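Local coordinates for protein UDP-N-acetylglucosamine 2-epimerase (Methanocaldococcus jannaschii, PDB 4NES) that probably catalyses the reversible epimerization at C-2 of UDP-N-acetylglucosamine to UDP-N-acetylmannosamine, as a homodimer with a GT-B fold, at residues D199-N211 with F274-S288. Sequence-based numbering, arbitrary orientation.
Sequences DDYFLLTLHRAEN and FLMLEKNAELILTDS. With UDP (uridine-5'-diphosphate), chain C; UD1 (uridine-diphosphate-N-acetylglucosamine), chain B.
Asp287 turns its carboxylate toward the backbone of His207 and Arg208, its CG placed between its own backbone N and carbonyl carbon (chi1 68°). Its CB lies against Arg208 CG and Asn211 ND2, and its CG comes close to Arg208 CG. Beyond, Asp287 OD1 accepts the N-H of His207 N on its syn lone pair at 2.8 Å, and a water that also reaches Thr205 OG1 and His207 ND1. OD2 accepts twice: Arg208 N comes from above the carboxylate plane. The anti lone pair of Asp287 OD2 receives Asn211 ND2 nearly straight (2.9 Å, 175°); that amide also donates to Leu305 O and accepts from Arg217 NE. His207 and Arg208 follow strand 201-205, Asp287 its parallel neighbour 283-286, central in the six-stranded Rossmann-like sheet of one GT-B domain, whose C-terminal ends face the nucleotides. There Arg208 NH1 donates to Asp287 O (3.0 Å) and UDP O2B (2.9 Å), and NE2 of His207, probably the active-site histidine, to UD1 O4'. With an alanine at Asp287, the N-H groups of His207, Arg208 and Asn211 ND2 would probably lose these acceptors, leaving 206-208 less firmly held. Farther back, Leu203 CD2 meets Phe274 CZ at 3.7 Å, one face of whose ring lies against UDP C5, and Tyr201 OH donates to Leu277 O (2.7 Å).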
# COMPACT_ATOMS: atom_id res chain seq x y z
N ASP A 199 -34.81 -31.91 2.80
CA ASP A 199 -34.84 -30.61 3.45
C ASP A 199 -33.57 -30.37 4.27
O ASP A 199 -33.17 -29.23 4.50
CB ASP A 199 -36.08 -30.49 4.35
CG ASP A 199 -37.36 -30.70 3.58
OD1 ASP A 199 -37.44 -30.25 2.42
OD2 ASP A 199 -38.29 -31.33 4.14
N ASP A 200 -32.94 -31.46 4.70
CA ASP A 200 -31.68 -31.38 5.45
C ASP A 200 -30.47 -31.33 4.51
O ASP A 200 -30.22 -32.28 3.76
CB ASP A 200 -31.54 -32.58 6.38
CG ASP A 200 -32.13 -32.33 7.76
OD1 ASP A 200 -32.93 -31.38 7.91
OD2 ASP A 200 -31.78 -33.09 8.69
N TYR A 201 -29.73 -30.23 4.55
CA TYR A 201 -28.51 -30.14 3.74
C TYR A 201 -27.47 -29.25 4.40
O TYR A 201 -27.79 -28.45 5.28
CB TYR A 201 -28.82 -29.60 2.34
CG TYR A 201 -29.38 -28.19 2.33
CD1 TYR A 201 -30.74 -27.96 2.41
CD2 TYR A 201 -28.54 -27.09 2.24
CE1 TYR A 201 -31.27 -26.68 2.40
CE2 TYR A 201 -29.05 -25.79 2.24
CZ TYR A 201 -30.42 -25.60 2.32
OH TYR A 201 -30.96 -24.33 2.31
N PHE A 202 -26.21 -29.42 4.00
CA PHE A 202 -25.16 -28.49 4.36
C PHE A 202 -24.88 -27.64 3.13
O PHE A 202 -24.90 -28.15 2.01
CB PHE A 202 -23.87 -29.21 4.76
CG PHE A 202 -23.96 -30.05 6.01
CD1 PHE A 202 -25.07 -29.99 6.84
CD2 PHE A 202 -22.92 -30.90 6.35
CE1 PHE A 202 -25.14 -30.77 7.99
CE2 PHE A 202 -22.98 -31.68 7.50
CZ PHE A 202 -24.08 -31.62 8.31
N LEU A 203 -24.63 -26.35 3.33
CA LEU A 203 -24.30 -25.46 2.24
C LEU A 203 -22.80 -25.19 2.22
O LEU A 203 -22.21 -24.84 3.26
CB LEU A 203 -25.06 -24.14 2.41
CG LEU A 203 -24.89 -23.07 1.33
CD1 LEU A 203 -25.45 -23.52 -0.02
CD2 LEU A 203 -25.55 -21.78 1.78
N LEU A 204 -22.17 -25.33 1.06
CA LEU A 204 -20.73 -25.15 0.93
C LEU A 204 -20.36 -24.09 -0.10
O LEU A 204 -20.90 -24.08 -1.20
CB LEU A 204 -20.10 -26.49 0.52
CG LEU A 204 -18.61 -26.51 0.16
CD1 LEU A 204 -17.72 -26.22 1.36
CD2 LEU A 204 -18.25 -27.87 -0.47
N THR A 205 -19.44 -23.19 0.27
CA THR A 205 -18.73 -22.37 -0.71
C THR A 205 -17.25 -22.40 -0.38
O THR A 205 -16.88 -22.49 0.78
CB THR A 205 -19.22 -20.89 -0.79
OG1 THR A 205 -18.74 -20.14 0.34
CG2 THR A 205 -20.75 -20.79 -0.90
N LEU A 206 -16.40 -22.32 -1.40
CA LEU A 206 -14.97 -22.40 -1.20
C LEU A 206 -14.28 -21.66 -2.33
O LEU A 206 -14.44 -22.05 -3.49
CB LEU A 206 -14.51 -23.87 -1.21
CG LEU A 206 -13.07 -24.11 -0.75
CD1 LEU A 206 -13.01 -24.08 0.77
CD2 LEU A 206 -12.53 -25.44 -1.28
N HIS A 207 -13.49 -20.64 -2.02
CA HIS A 207 -12.77 -19.91 -3.07
C HIS A 207 -11.50 -19.16 -2.65
O HIS A 207 -10.90 -18.49 -3.49
CB HIS A 207 -13.70 -18.94 -3.82
CG HIS A 207 -14.01 -17.67 -3.08
ND1 HIS A 207 -15.03 -17.57 -2.16
CD2 HIS A 207 -13.42 -16.45 -3.13
CE1 HIS A 207 -15.06 -16.33 -1.68
NE2 HIS A 207 -14.10 -15.64 -2.25
N ARG A 208 -11.09 -19.23 -1.39
CA ARG A 208 -9.86 -18.53 -0.97
C ARG A 208 -8.71 -19.01 -1.82
O ARG A 208 -8.57 -20.22 -2.05
CB ARG A 208 -9.53 -18.78 0.50
CG ARG A 208 -10.50 -18.19 1.51
CD ARG A 208 -10.14 -16.78 1.96
NE ARG A 208 -10.24 -15.77 0.91
CZ ARG A 208 -11.37 -15.21 0.51
NH1 ARG A 208 -12.54 -15.58 1.04
NH2 ARG A 208 -11.34 -14.29 -0.44
N ALA A 209 -7.86 -18.09 -2.27
CA ALA A 209 -6.71 -18.45 -3.09
C ALA A 209 -5.86 -19.52 -2.41
O ALA A 209 -5.41 -20.49 -3.05
CB ALA A 209 -5.87 -17.22 -3.41
N GLU A 210 -5.65 -19.36 -1.11
CA GLU A 210 -4.76 -20.27 -0.37
C GLU A 210 -5.34 -21.68 -0.23
O GLU A 210 -4.62 -22.63 0.08
CB GLU A 210 -4.42 -19.68 1.00
CG GLU A 210 -5.63 -19.32 1.86
CD GLU A 210 -6.13 -17.88 1.67
OE1 GLU A 210 -5.87 -17.25 0.62
OE2 GLU A 210 -6.79 -17.38 2.60
N ASN A 211 -6.64 -21.82 -0.48
CA ASN A 211 -7.30 -23.13 -0.41
C ASN A 211 -7.48 -23.81 -1.75
O ASN A 211 -7.43 -25.04 -1.84
CB ASN A 211 -8.70 -23.00 0.22
CG ASN A 211 -8.67 -22.95 1.73
OD1 ASN A 211 -7.74 -23.45 2.37
ND2 ASN A 211 -9.71 -22.36 2.32
N PHE A 274 -29.35 -17.01 -2.75
CA PHE A 274 -28.35 -17.51 -1.81
C PHE A 274 -28.77 -17.32 -0.36
O PHE A 274 -28.51 -18.19 0.48
CB PHE A 274 -26.97 -16.89 -2.08
CG PHE A 274 -25.86 -17.69 -1.47
CD1 PHE A 274 -25.51 -18.91 -2.01
CD2 PHE A 274 -25.20 -17.24 -0.34
CE1 PHE A 274 -24.51 -19.68 -1.44
CE2 PHE A 274 -24.18 -18.01 0.23
CZ PHE A 274 -23.85 -19.23 -0.33
N LEU A 275 -29.41 -16.20 -0.05
CA LEU A 275 -29.92 -15.98 1.31
C LEU A 275 -30.89 -17.08 1.70
O LEU A 275 -30.87 -17.56 2.84
CB LEU A 275 -30.64 -14.64 1.41
CG LEU A 275 -29.74 -13.41 1.48
CD1 LEU A 275 -30.62 -12.17 1.39
CD2 LEU A 275 -28.93 -13.39 2.78
N MSE A 276 -31.73 -17.51 0.77
CA MSE A 276 -32.62 -18.62 1.04
C MSE A 276 -31.87 -19.93 1.31
O MSE A 276 -32.22 -20.68 2.22
CB MSE A 276 -33.62 -18.79 -0.10
CG MSE A 276 -34.69 -17.72 -0.15
SE MSE A 276 -35.78 -17.69 1.47
CE MSE A 276 -36.52 -19.49 1.36
N LEU A 277 -30.83 -20.19 0.52
CA LEU A 277 -30.02 -21.37 0.78
C LEU A 277 -29.35 -21.29 2.15
O LEU A 277 -29.29 -22.28 2.87
CB LEU A 277 -28.99 -21.56 -0.32
CG LEU A 277 -29.55 -21.98 -1.69
CD1 LEU A 277 -28.44 -21.90 -2.71
CD2 LEU A 277 -30.14 -23.39 -1.63
N GLU A 278 -28.83 -20.12 2.51
CA GLU A 278 -28.20 -19.99 3.82
C GLU A 278 -29.20 -20.18 4.95
O GLU A 278 -28.95 -20.94 5.90
CB GLU A 278 -27.55 -18.61 3.97
CG GLU A 278 -26.36 -18.38 3.08
CD GLU A 278 -25.84 -16.97 3.19
OE1 GLU A 278 -26.65 -16.03 3.21
OE2 GLU A 278 -24.61 -16.79 3.27
N LYS A 279 -30.33 -19.48 4.85
CA LYS A 279 -31.30 -19.45 5.94
C LYS A 279 -31.78 -20.86 6.27
O LYS A 279 -32.04 -21.18 7.43
CB LYS A 279 -32.49 -18.57 5.56
CG LYS A 279 -33.53 -18.44 6.67
CD LYS A 279 -34.75 -17.66 6.22
CE LYS A 279 -35.76 -17.53 7.36
NZ LYS A 279 -36.36 -18.84 7.72
N ASN A 280 -31.89 -21.69 5.24
CA ASN A 280 -32.49 -23.01 5.41
C ASN A 280 -31.50 -24.16 5.57
O ASN A 280 -31.89 -25.32 5.69
CB ASN A 280 -33.46 -23.29 4.26
CG ASN A 280 -34.69 -22.42 4.32
OD1 ASN A 280 -35.61 -22.70 5.10
ND2 ASN A 280 -34.73 -21.37 3.51
N ALA A 281 -30.21 -23.85 5.59
CA ALA A 281 -29.17 -24.87 5.70
C ALA A 281 -29.10 -25.38 7.14
O ALA A 281 -29.29 -24.61 8.08
CB ALA A 281 -27.83 -24.28 5.29
N GLU A 282 -28.84 -26.67 7.31
CA GLU A 282 -28.65 -27.19 8.67
C GLU A 282 -27.32 -26.68 9.22
O GLU A 282 -27.19 -26.40 10.41
CB GLU A 282 -28.69 -28.72 8.69
CG GLU A 282 -28.57 -29.30 10.10
CD GLU A 282 -28.74 -30.80 10.15
OE1 GLU A 282 -28.55 -31.46 9.10
OE2 GLU A 282 -29.05 -31.32 11.24
N LEU A 283 -26.34 -26.56 8.33
CA LEU A 283 -25.11 -25.89 8.70
C LEU A 283 -24.40 -25.39 7.45
O LEU A 283 -24.70 -25.83 6.33
CB LEU A 283 -24.24 -26.77 9.62
CG LEU A 283 -23.12 -27.68 9.16
CD1 LEU A 283 -21.87 -26.86 9.07
CD2 LEU A 283 -22.93 -28.83 10.15
N ILE A 284 -23.54 -24.39 7.62
CA ILE A 284 -22.83 -23.77 6.51
C ILE A 284 -21.33 -24.06 6.61
O ILE A 284 -20.74 -23.94 7.68
CB ILE A 284 -23.11 -22.25 6.48
CG1 ILE A 284 -24.57 -21.99 6.09
CG2 ILE A 284 -22.15 -21.54 5.55
CD1 ILE A 284 -25.07 -20.58 6.40
N LEU A 285 -20.73 -24.49 5.50
CA LEU A 285 -19.29 -24.76 5.44
C LEU A 285 -18.71 -23.80 4.44
O LEU A 285 -19.15 -23.74 3.29
CB LEU A 285 -19.05 -26.18 4.92
CG LEU A 285 -19.84 -27.30 5.58
CD1 LEU A 285 -19.79 -28.57 4.72
CD2 LEU A 285 -19.27 -27.56 6.93
N THR A 286 -17.71 -23.02 4.84
CA THR A 286 -17.25 -21.97 3.94
C THR A 286 -15.83 -21.51 4.22
O THR A 286 -15.29 -21.71 5.31
CB THR A 286 -18.20 -20.75 4.04
OG1 THR A 286 -18.01 -19.88 2.91
CG2 THR A 286 -17.98 -19.97 5.33
N ASP A 287 -15.24 -20.86 3.22
CA ASP A 287 -14.07 -20.03 3.47
C ASP A 287 -14.30 -18.57 3.05
O ASP A 287 -13.36 -17.79 2.96
CB ASP A 287 -12.78 -20.61 2.85
CG ASP A 287 -12.77 -20.59 1.33
OD1 ASP A 287 -13.73 -20.08 0.72
OD2 ASP A 287 -11.78 -21.06 0.74
N SER A 288 -15.56 -18.23 2.78
CA SER A 288 -15.95 -16.86 2.43
C SER A 288 -16.01 -15.95 3.65
O SER A 288 -16.46 -16.37 4.72
CB SER A 288 -17.33 -16.91 1.80
OG SER A 288 -17.89 -15.60 1.72
N1 UDP C . -23.21 -15.04 -2.48
C2 UDP C . -24.20 -15.02 -3.41
N3 UDP C . -24.38 -16.08 -4.22
C4 UDP C . -23.60 -17.18 -4.15
C5 UDP C . -22.57 -17.24 -3.21
C6 UDP C . -22.39 -16.12 -2.38
O2 UDP C . -24.94 -14.03 -3.51
O4 UDP C . -23.83 -18.25 -5.01
C1' UDP C . -22.93 -13.89 -1.60
C2' UDP C . -23.00 -14.08 -0.18
O2' UDP C . -24.34 -14.06 0.26
C3' UDP C . -22.16 -13.00 0.35
C4' UDP C . -21.19 -12.76 -0.70
O4' UDP C . -21.56 -13.55 -1.81
O3' UDP C . -22.86 -11.82 0.62
C5' UDP C . -19.80 -13.17 -0.34
O5' UDP C . -18.91 -13.04 -1.42
PA UDP C . -17.67 -14.00 -1.63
O1A UDP C . -17.50 -14.24 -3.11
O2A UDP C . -17.89 -15.28 -0.85
O3A UDP C . -16.37 -13.23 -1.15
PB UDP C . -15.77 -12.85 0.25
O1B UDP C . -16.88 -12.43 1.20
O2B UDP C . -14.99 -14.03 0.78
O3B UDP C . -14.85 -11.71 -0.10
C1' UD1 B . -11.71 -11.92 -5.66
C2' UD1 B . -11.06 -11.30 -4.46
C3' UD1 B . -11.48 -11.95 -3.23
C4' UD1 B . -12.93 -12.03 -3.08
C5' UD1 B . -13.57 -12.59 -4.32
C6' UD1 B . -15.05 -12.51 -4.30
C7' UD1 B . -8.74 -10.32 -4.95
C8' UD1 B . -7.26 -10.58 -5.01
N2' UD1 B . -9.59 -11.43 -4.57
O1' UD1 B . -11.29 -13.24 -5.76
O3' UD1 B . -10.91 -11.24 -2.11
O4' UD1 B . -13.28 -12.83 -1.96
O5' UD1 B . -13.15 -11.87 -5.48
O6' UD1 B . -15.69 -13.53 -4.97
O7' UD1 B . -9.20 -9.21 -5.22
N1 UD1 B . -13.54 -15.45 -12.76
C2 UD1 B . -14.51 -15.61 -13.66
N3 UD1 B . -15.47 -14.70 -13.79
C4 UD1 B . -15.49 -13.59 -13.04
C5 UD1 B . -14.50 -13.39 -12.09
C6 UD1 B . -13.51 -14.35 -11.96
O2 UD1 B . -14.54 -16.60 -14.37
O4 UD1 B . -16.48 -12.67 -13.19
C1B UD1 B . -12.47 -16.46 -12.59
C2B UD1 B . -11.33 -16.31 -13.51
O2' UD1 B . -10.83 -17.58 -13.86
C3B UD1 B . -10.35 -15.59 -12.72
C4B UD1 B . -10.56 -16.18 -11.37
O4B UD1 B . -11.95 -16.42 -11.26
O3B UD1 B . -9.03 -15.72 -13.16
C5B UD1 B . -10.13 -15.28 -10.27
O5B UD1 B . -10.66 -13.98 -10.32
PA UD1 B . -10.10 -12.87 -9.39
O1A UD1 B . -8.64 -12.68 -9.69
O2A UD1 B . -10.89 -11.62 -9.61
O3A UD1 B . -10.17 -13.37 -7.91
PB UD1 B . -11.38 -14.04 -7.11
O1B UD1 B . -10.99 -15.45 -6.81
O2B UD1 B . -12.69 -13.83 -7.82
O HOH W 1 -31.30 -28.04 5.87
O HOH W 2 -16.19 -19.22 -0.28